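Local coordinates for protein tryptophan halogenase superfamily (Brevundimonas sp. BAL3, PDB 6FRL) that acts as a flavin-dependent halogenase that prefers bromination over chlorination, at residues D74-A79 and A173-A178; P461-H464 and V468-M471; R273-Q278 and A296-D301. All blocks are in the same frame, centred on the assembly; numbering follows the deposited sequence.

Contact 1 (D74-A79 and A173-A178)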
# COMPACT_ATOMS: atom_id res chain seq x y z
N ASP B 74 -28.52 -2.13 -11.60
CA ASP B 74 -29.99 -2.33 -11.61
C ASP B 74 -30.40 -3.75 -12.02
O ASP B 74 -31.24 -4.36 -11.33
CB ASP B 74 -30.78 -1.20 -12.32
CG ASP B 74 -30.35 -0.95 -13.75
OD1 ASP B 74 -29.75 -1.82 -14.42
OD2 ASP B 74 -30.65 0.17 -14.23
N ASP B 75 -29.81 -4.29 -13.08
CA ASP B 75 -30.17 -5.64 -13.53
C ASP B 75 -29.82 -6.68 -12.44
O ASP B 75 -30.66 -7.56 -12.13
CB ASP B 75 -29.50 -6.00 -14.87
CG ASP B 75 -29.96 -5.10 -16.06
OD1 ASP B 75 -31.15 -4.64 -16.13
OD2 ASP B 75 -29.09 -4.86 -16.95
N VAL B 76 -28.62 -6.57 -11.82
CA VAL B 76 -28.22 -7.56 -10.78
C VAL B 76 -29.13 -7.44 -9.56
O VAL B 76 -29.52 -8.46 -8.95
CB VAL B 76 -26.73 -7.45 -10.35
CG1 VAL B 76 -26.39 -8.39 -9.21
CG2 VAL B 76 -25.79 -7.74 -11.50
N MET B 77 -29.48 -6.20 -9.20
CA MET B 77 -30.34 -5.95 -8.03
C MET B 77 -31.74 -6.49 -8.24
O MET B 77 -32.24 -7.20 -7.36
CB MET B 77 -30.37 -4.47 -7.62
CG MET B 77 -29.06 -4.03 -6.98
SD MET B 77 -29.17 -2.33 -6.49
CE MET B 77 -30.12 -2.51 -4.97
N ARG B 78 -32.35 -6.19 -9.40
CA ARG B 78 -33.65 -6.78 -9.78
C ARG B 78 -33.63 -8.29 -9.64
O ARG B 78 -34.55 -8.88 -9.10
CB ARG B 78 -34.09 -6.40 -11.21
CG ARG B 78 -35.08 -5.22 -11.29
CD ARG B 78 -35.62 -4.95 -12.69
NE ARG B 78 -34.53 -4.47 -13.53
CZ ARG B 78 -34.17 -3.20 -13.71
NH1 ARG B 78 -34.85 -2.21 -13.14
NH2 ARG B 78 -33.14 -2.92 -14.50
N ALA B 79 -32.57 -8.93 -10.14
CA ALA B 79 -32.54 -10.39 -10.23
C ALA B 79 -32.29 -11.05 -8.87
O ALA B 79 -32.62 -12.23 -8.68
CB ALA B 79 -31.52 -10.86 -11.27
N ALA B 173 -26.04 -16.58 -7.24
CA ALA B 173 -25.40 -17.77 -7.84
C ALA B 173 -26.06 -18.18 -9.16
O ALA B 173 -25.37 -18.43 -10.13
CB ALA B 173 -25.35 -18.94 -6.87
N GLN B 174 -27.38 -18.20 -9.21
CA GLN B 174 -28.12 -18.50 -10.45
C GLN B 174 -27.83 -17.50 -11.59
O GLN B 174 -27.57 -17.93 -12.71
CB GLN B 174 -29.63 -18.64 -10.19
CG GLN B 174 -30.01 -19.90 -9.40
CD GLN B 174 -31.54 -20.15 -9.33
OE1 GLN B 174 -32.35 -19.68 -10.17
NE2 GLN B 174 -31.94 -20.91 -8.31
N HIS B 175 -27.81 -16.22 -11.29
CA HIS B 175 -27.49 -15.20 -12.30
C HIS B 175 -26.07 -15.40 -12.92
O HIS B 175 -25.87 -15.37 -14.14
CB HIS B 175 -27.65 -13.82 -11.65
CG HIS B 175 -27.68 -12.67 -12.59
ND1 HIS B 175 -28.83 -12.26 -13.23
CD2 HIS B 175 -26.71 -11.78 -12.95
CE1 HIS B 175 -28.57 -11.18 -13.95
NE2 HIS B 175 -27.29 -10.87 -13.80
N LEU B 176 -25.09 -15.68 -12.07
CA LEU B 176 -23.72 -15.90 -12.55
C LEU B 176 -23.57 -17.20 -13.32
O LEU B 176 -22.80 -17.24 -14.30
CB LEU B 176 -22.72 -15.83 -11.40
CG LEU B 176 -22.74 -14.48 -10.67
CD1 LEU B 176 -21.90 -14.55 -9.37
CD2 LEU B 176 -22.29 -13.35 -11.57
N ARG B 177 -24.29 -18.24 -12.90
CA ARG B 177 -24.36 -19.52 -13.65
C ARG B 177 -24.84 -19.33 -15.10
O ARG B 177 -24.23 -19.86 -16.03
CB ARG B 177 -25.28 -20.53 -12.97
CG ARG B 177 -25.59 -21.74 -13.83
CD ARG B 177 -26.43 -22.79 -13.13
NE ARG B 177 -26.94 -23.75 -14.12
CZ ARG B 177 -27.84 -24.71 -13.87
NH1 ARG B 177 -28.38 -24.86 -12.67
NH2 ARG B 177 -28.19 -25.54 -14.84
N ALA B 178 -25.92 -18.60 -15.28
CA ALA B 178 -26.42 -18.32 -16.62
C ALA B 178 -25.39 -17.49 -17.41
O ALA B 178 -25.19 -17.76 -18.60
CB ALA B 178 -27.76 -17.61 -16.56
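His175 reaches from helix 169-182 to Val76 and Ala79 at the C-terminal part of helix 73-79. This is a small helix-helix contact in a flavin-dependent halogenase fold, burying 124 Å² in all. His175 is the residue of 173-178 that touches 74-79, and its imidazole does the bridging.

The crossing contacts are van der Waals contacts. Ala79 and Val76 lie three residues apart, so both offer a methyl group to the same ring. The CB of Ala79 comes to 3.6 Å from His175 ND1 and to 4.0 Å from His175 CE1. The CG2 branch of Val76 is farther away, 4.2 Å from His175 NE2. Both methyls approach the ring obliquely. The ring gets this far because His175 CG stands anti to the backbone N (chi1 -166°), which carries the imidazole out from its own helix. The CA atoms of Ala79 and His175 are 7.3 Å apart.

The charged interactions belong to helix 73-79 itself. Arg78 folds back along the helix and forms a salt-bridge network with Asp74 and Asp75. Asp74 also pairs with Arg72 through its other oxygen. Near the end of the helix, the backbone carbonyls of Met77 and Arg78 accept hydrogen bonds from Arg284.

Elsewhere on helix 169-182, Leu176 meets Met25 and Arg177 meets Trp24 of helix 20-33. The contact therefore joins the short helix 73-79 to a helix that packs on the first helix of the probable Rossmann-type unit.

In the network, Arg78 NH2 donates to Asp75 OD1 at 3.1 Å with an N-H...O angle of 160°. Asp75 OD1 lies in the guanidinium plane and is met on its anti side, with the donor tilted 32° from the carboxylate plane.

Contact 2 (P461-H464 and V468-M471)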
# COMPACT_ATOMS: atom_id res chain seq x y z
N PRO B 461 -7.60 8.89 21.55
CA PRO B 461 -6.24 9.15 22.00
C PRO B 461 -6.14 10.24 23.05
O PRO B 461 -7.02 11.09 23.11
CB PRO B 461 -5.51 9.62 20.74
CG PRO B 461 -6.52 9.82 19.69
CD PRO B 461 -7.76 9.08 20.10
N ASP B 462 -5.06 10.21 23.82
CA ASP B 462 -4.81 11.18 24.92
C ASP B 462 -4.46 12.51 24.27
O ASP B 462 -5.09 13.52 24.57
CB ASP B 462 -3.66 10.77 25.88
CG ASP B 462 -3.18 9.29 25.69
OD1 ASP B 462 -4.05 8.39 25.76
OD2 ASP B 462 -1.95 9.05 25.49
N HIS B 463 -3.46 12.49 23.38
CA HIS B 463 -3.16 13.66 22.55
C HIS B 463 -3.27 13.43 21.04
O HIS B 463 -2.74 12.44 20.44
CB HIS B 463 -1.84 14.38 22.87
CG HIS B 463 -1.95 15.88 22.73
ND1 HIS B 463 -1.63 16.55 21.57
CD2 HIS B 463 -2.38 16.82 23.61
CE1 HIS B 463 -1.85 17.85 21.75
NE2 HIS B 463 -2.31 18.03 22.97
N HIS B 464 -4.01 14.35 20.43
CA HIS B 464 -4.05 14.58 18.96
C HIS B 464 -2.73 15.22 18.43
O HIS B 464 -1.81 15.52 19.20
CB HIS B 464 -5.30 15.43 18.59
CG HIS B 464 -5.35 16.79 19.22
ND1 HIS B 464 -6.17 17.10 20.29
CD2 HIS B 464 -4.68 17.93 18.92
CE1 HIS B 464 -6.00 18.36 20.63
NE2 HIS B 464 -5.10 18.89 19.81
N VAL B 468 -2.31 20.98 14.94
CA VAL B 468 -3.74 21.29 14.98
C VAL B 468 -4.08 22.35 16.01
O VAL B 468 -4.98 23.13 15.78
CB VAL B 468 -4.54 19.99 15.28
CG1 VAL B 468 -6.00 20.25 15.58
CG2 VAL B 468 -4.43 19.03 14.10
N ASP B 469 -3.38 22.38 17.15
CA ASP B 469 -3.57 23.43 18.20
C ASP B 469 -3.11 24.84 17.80
O ASP B 469 -3.39 25.79 18.50
CB ASP B 469 -2.87 23.02 19.49
CG ASP B 469 -3.47 21.77 20.12
OD1 ASP B 469 -4.71 21.65 20.25
OD2 ASP B 469 -2.69 20.88 20.52
N ALA B 470 -2.41 24.97 16.67
CA ALA B 470 -2.17 26.26 15.98
C ALA B 470 -3.46 27.00 15.52
O ALA B 470 -3.46 28.22 15.32
CB ALA B 470 -1.23 26.05 14.78
N MET B 471 -4.55 26.27 15.32
CA MET B 471 -5.83 26.81 14.84
C MET B 471 -6.67 27.44 15.97
O MET B 471 -6.65 26.98 17.12
CB MET B 471 -6.61 25.68 14.13
CG MET B 471 -7.73 26.11 13.19
SD MET B 471 -7.92 24.95 11.79
CE MET B 471 -9.70 24.74 11.71
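His464 and Asp469 form a His-carboxylate hydrogen bond across a loop between helices 447-456 and 473-492. His464 NE2 donates to Asp469 OD1 at 2.8 Å, with an N-H...O angle of 160°. The acceptor lies in the imidazole plane, at the ring edge. Seen from the carboxylate, the donor comes from above its plane, and the two planes stand 61° apart. Asp469 OD2 is also close, 3.2 Å from His464 NE2.

Two weaker contacts surround this bond. His463 CE1 lies 3.4 Å from Asp469 OD2, which sits at the edge of the His463 ring. Val468 CB meets the His464 ring obliquely, 4.2 Å from His464 CD2.

The next shell sets the rings. His464 CG takes the crowded position between the backbone N and the carbonyl carbon (chi1 61°), and this turns the imidazole toward 468-471. His463 ND1 donates to the carbonyl oxygen His464 O at 2.6 Å, a bond that ties the first ring to the backbone of the second residue. His463 CE1 also rests over the rim of one face of the His464 ring, 3.9 Å above its plane.

Farther out, Asp469 OD1 forms a salt bridge with Lys122 of helix 116-125. Asp469 OD2 pairs with Arg10 of the second subunit, and Asp462 with Arg373 of that subunit, so the loop is part of the dimer interface. An alanine in place of His464 would probably leave Asp469 OD1 without its imidazole donor and His463 without the ring it rests on.

Asp469 is thus shared by an imidazole N-H and two basic side chains. Such surroundings are likely to favour the ionised carboxylate, and they link this loop electrostatically to both subunits.

Contact 3 (R273-Q278 and A296-D301)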
# COMPACT_ATOMS: atom_id res chain seq x y z
N ARG B 273 -26.33 -9.21 21.94
CA ARG B 273 -27.22 -9.87 22.92
C ARG B 273 -26.36 -10.42 24.07
O ARG B 273 -25.21 -10.01 24.21
CB ARG B 273 -28.08 -10.97 22.23
CG ARG B 273 -28.91 -10.52 21.03
CD ARG B 273 -30.00 -9.55 21.41
NE ARG B 273 -30.96 -9.36 20.32
CZ ARG B 273 -31.83 -8.35 20.25
NH1 ARG B 273 -31.92 -7.42 21.21
NH2 ARG B 273 -32.68 -8.28 19.22
N SER B 274 -26.92 -11.31 24.89
CA SER B 274 -26.26 -11.77 26.13
C SER B 274 -24.95 -12.51 25.93
O SER B 274 -24.08 -12.43 26.80
CB SER B 274 -27.22 -12.65 26.99
OG SER B 274 -27.31 -13.99 26.52
N ALA B 275 -24.82 -13.25 24.83
CA ALA B 275 -23.61 -14.07 24.62
C ALA B 275 -23.24 -14.26 23.16
O ALA B 275 -22.87 -15.36 22.73
CB ALA B 275 -23.74 -15.43 25.32
N GLY B 276 -23.28 -13.13 22.44
CA GLY B 276 -23.07 -13.07 20.99
C GLY B 276 -23.88 -11.95 20.39
O GLY B 276 -24.15 -10.95 21.06
N TRP B 277 -24.31 -12.12 19.14
CA TRP B 277 -24.95 -11.02 18.41
C TRP B 277 -25.91 -11.48 17.29
O TRP B 277 -25.77 -12.55 16.71
CB TRP B 277 -23.86 -10.07 17.87
CG TRP B 277 -22.86 -10.73 16.99
CD1 TRP B 277 -21.71 -11.35 17.37
CD2 TRP B 277 -22.93 -10.85 15.56
NE1 TRP B 277 -21.04 -11.86 16.27
CE2 TRP B 277 -21.78 -11.59 15.15
CE3 TRP B 277 -23.85 -10.44 14.60
CZ2 TRP B 277 -21.52 -11.89 13.82
CZ3 TRP B 277 -23.59 -10.75 13.27
CH2 TRP B 277 -22.43 -11.48 12.89
N GLN B 278 -26.87 -10.63 16.98
CA GLN B 278 -27.90 -10.89 16.00
C GLN B 278 -27.69 -10.04 14.74
O GLN B 278 -27.36 -8.85 14.81
CB GLN B 278 -29.28 -10.57 16.62
CG GLN B 278 -30.50 -10.65 15.68
CD GLN B 278 -31.79 -10.23 16.36
OE1 GLN B 278 -31.82 -9.99 17.56
NE2 GLN B 278 -32.86 -10.17 15.60
N ALA B 296 -20.98 -22.48 25.06
CA ALA B 296 -20.52 -22.55 26.45
C ALA B 296 -21.21 -21.55 27.42
O ALA B 296 -21.08 -21.72 28.63
CB ALA B 296 -19.01 -22.42 26.50
N HIS B 297 -21.90 -20.54 26.90
CA HIS B 297 -22.72 -19.61 27.71
C HIS B 297 -24.22 -19.71 27.43
O HIS B 297 -25.02 -19.14 28.17
CB HIS B 297 -22.31 -18.16 27.43
CG HIS B 297 -20.89 -17.84 27.77
ND1 HIS B 297 -19.82 -18.31 27.03
CD2 HIS B 297 -20.37 -17.05 28.74
CE1 HIS B 297 -18.70 -17.85 27.55
NE2 HIS B 297 -19.00 -17.09 28.59
N LEU B 298 -24.60 -20.37 26.34
CA LEU B 298 -26.01 -20.48 25.97
C LEU B 298 -26.37 -21.89 25.50
O LEU B 298 -25.68 -22.50 24.68
CB LEU B 298 -26.37 -19.48 24.86
CG LEU B 298 -26.65 -17.99 25.10
CD1 LEU B 298 -26.95 -17.32 23.76
CD2 LEU B 298 -27.79 -17.74 26.07
N SER B 299 -27.48 -22.39 26.02
CA SER B 299 -28.17 -23.53 25.46
C SER B 299 -28.81 -23.15 24.13
O SER B 299 -28.94 -21.96 23.79
CB SER B 299 -29.27 -23.98 26.42
OG SER B 299 -30.23 -22.94 26.58
N ASP B 300 -29.24 -24.17 23.39
CA ASP B 300 -29.97 -23.95 22.15
C ASP B 300 -31.31 -23.22 22.37
O ASP B 300 -31.61 -22.29 21.62
CB ASP B 300 -30.16 -25.28 21.40
CG ASP B 300 -28.88 -25.78 20.76
OD1 ASP B 300 -27.82 -25.13 20.87
OD2 ASP B 300 -28.92 -26.83 20.11
N ASP B 301 -32.07 -23.60 23.40
CA ASP B 301 -33.35 -22.91 23.69
C ASP B 301 -33.16 -21.46 24.15
O ASP B 301 -33.98 -20.60 23.81
CB ASP B 301 -34.20 -23.67 24.74
CG ASP B 301 -34.62 -25.05 24.26
OD1 ASP B 301 -34.82 -25.27 23.04
OD2 ASP B 301 -34.76 -25.93 25.13
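The His297 ring is approached obliquely by the methyl of Ala275, whose closest approach is to His297 CB, at 3.7 Å. A pair of flat groups lies within 273-278. There the Arg273 guanidinium turns its edge to the single oxygen OE1 of the Gln278 amide. Arg273 NE donates to Gln278 OE1 at 3.0 Å, with the donor nearly along the C=O axis. Arg273 NH2 points at the same oxygen, but its modelled approach is too short to be trusted in detail. OE1 lies close to the guanidinium plane, while the amide itself is turned well out of it. Gln278 NE2 is hydrogen-bonded to the carbonyl of His310, so both ends of the amide help to hold its orientation.

These residues form the turn end of a beta-hairpin. Strands 268-273 and 276-282 are joined by Ser274 and Ala275, and Arg273 N donates to Gly276 O at 2.9 Å to close the two-residue turn.

Across the contact, the packing centres on the Ala275 methyl, which meets His297 CB and the Leu298 fork. Leu298 CG stands anti to the carbonyl carbon (chi1 -80°), which sends the fork toward the turn. Leu298 CG lies 3.9 Å from Ala275 CB and Leu298 CD1 lies 4.0 Å from it. The second branch, Leu298 CD2, comes to 3.8 Å from Ser274 OG. That hydroxyl is hydrogen-bonded to Glu306. His297 ND1 is in turn hydrogen-bonded to Ser294.

The turn therefore rests on the loop that leaves strand 286-293 and enters helix 300-307. Ser299 is the N-cap of that helix, its OG accepting from the backbone N of Gln302. Glu306, on the same helix, touches both Arg273 and Leu298. Beside the hairpin, strand 286-293 pairs antiparallel with 276-282, and the contact sets the hairpin turn against the loop leading into helix 300-307.

In the fold
The three contacts lie in separate parts of one halogenase chain and do not touch. Along the chain they come in the order contact 1, contact 3, contact 2. Their centres are about 35 Å apart for contacts 1 and 3, 42 Å for contacts 2 and 3, and 49 Å for contacts 1 and 2, which lie on opposite sides of the chain's centre. Contact 1 involves the helix leading to strand 186-189, at the edge of the Rossmann-like sheet. Contact 3 sits at the turn between two inner strands of the seven-stranded sheet. Contact 2 belongs to the helical C-terminal part and reaches the second subunit, so it alone of the three bears directly on dimer assembly.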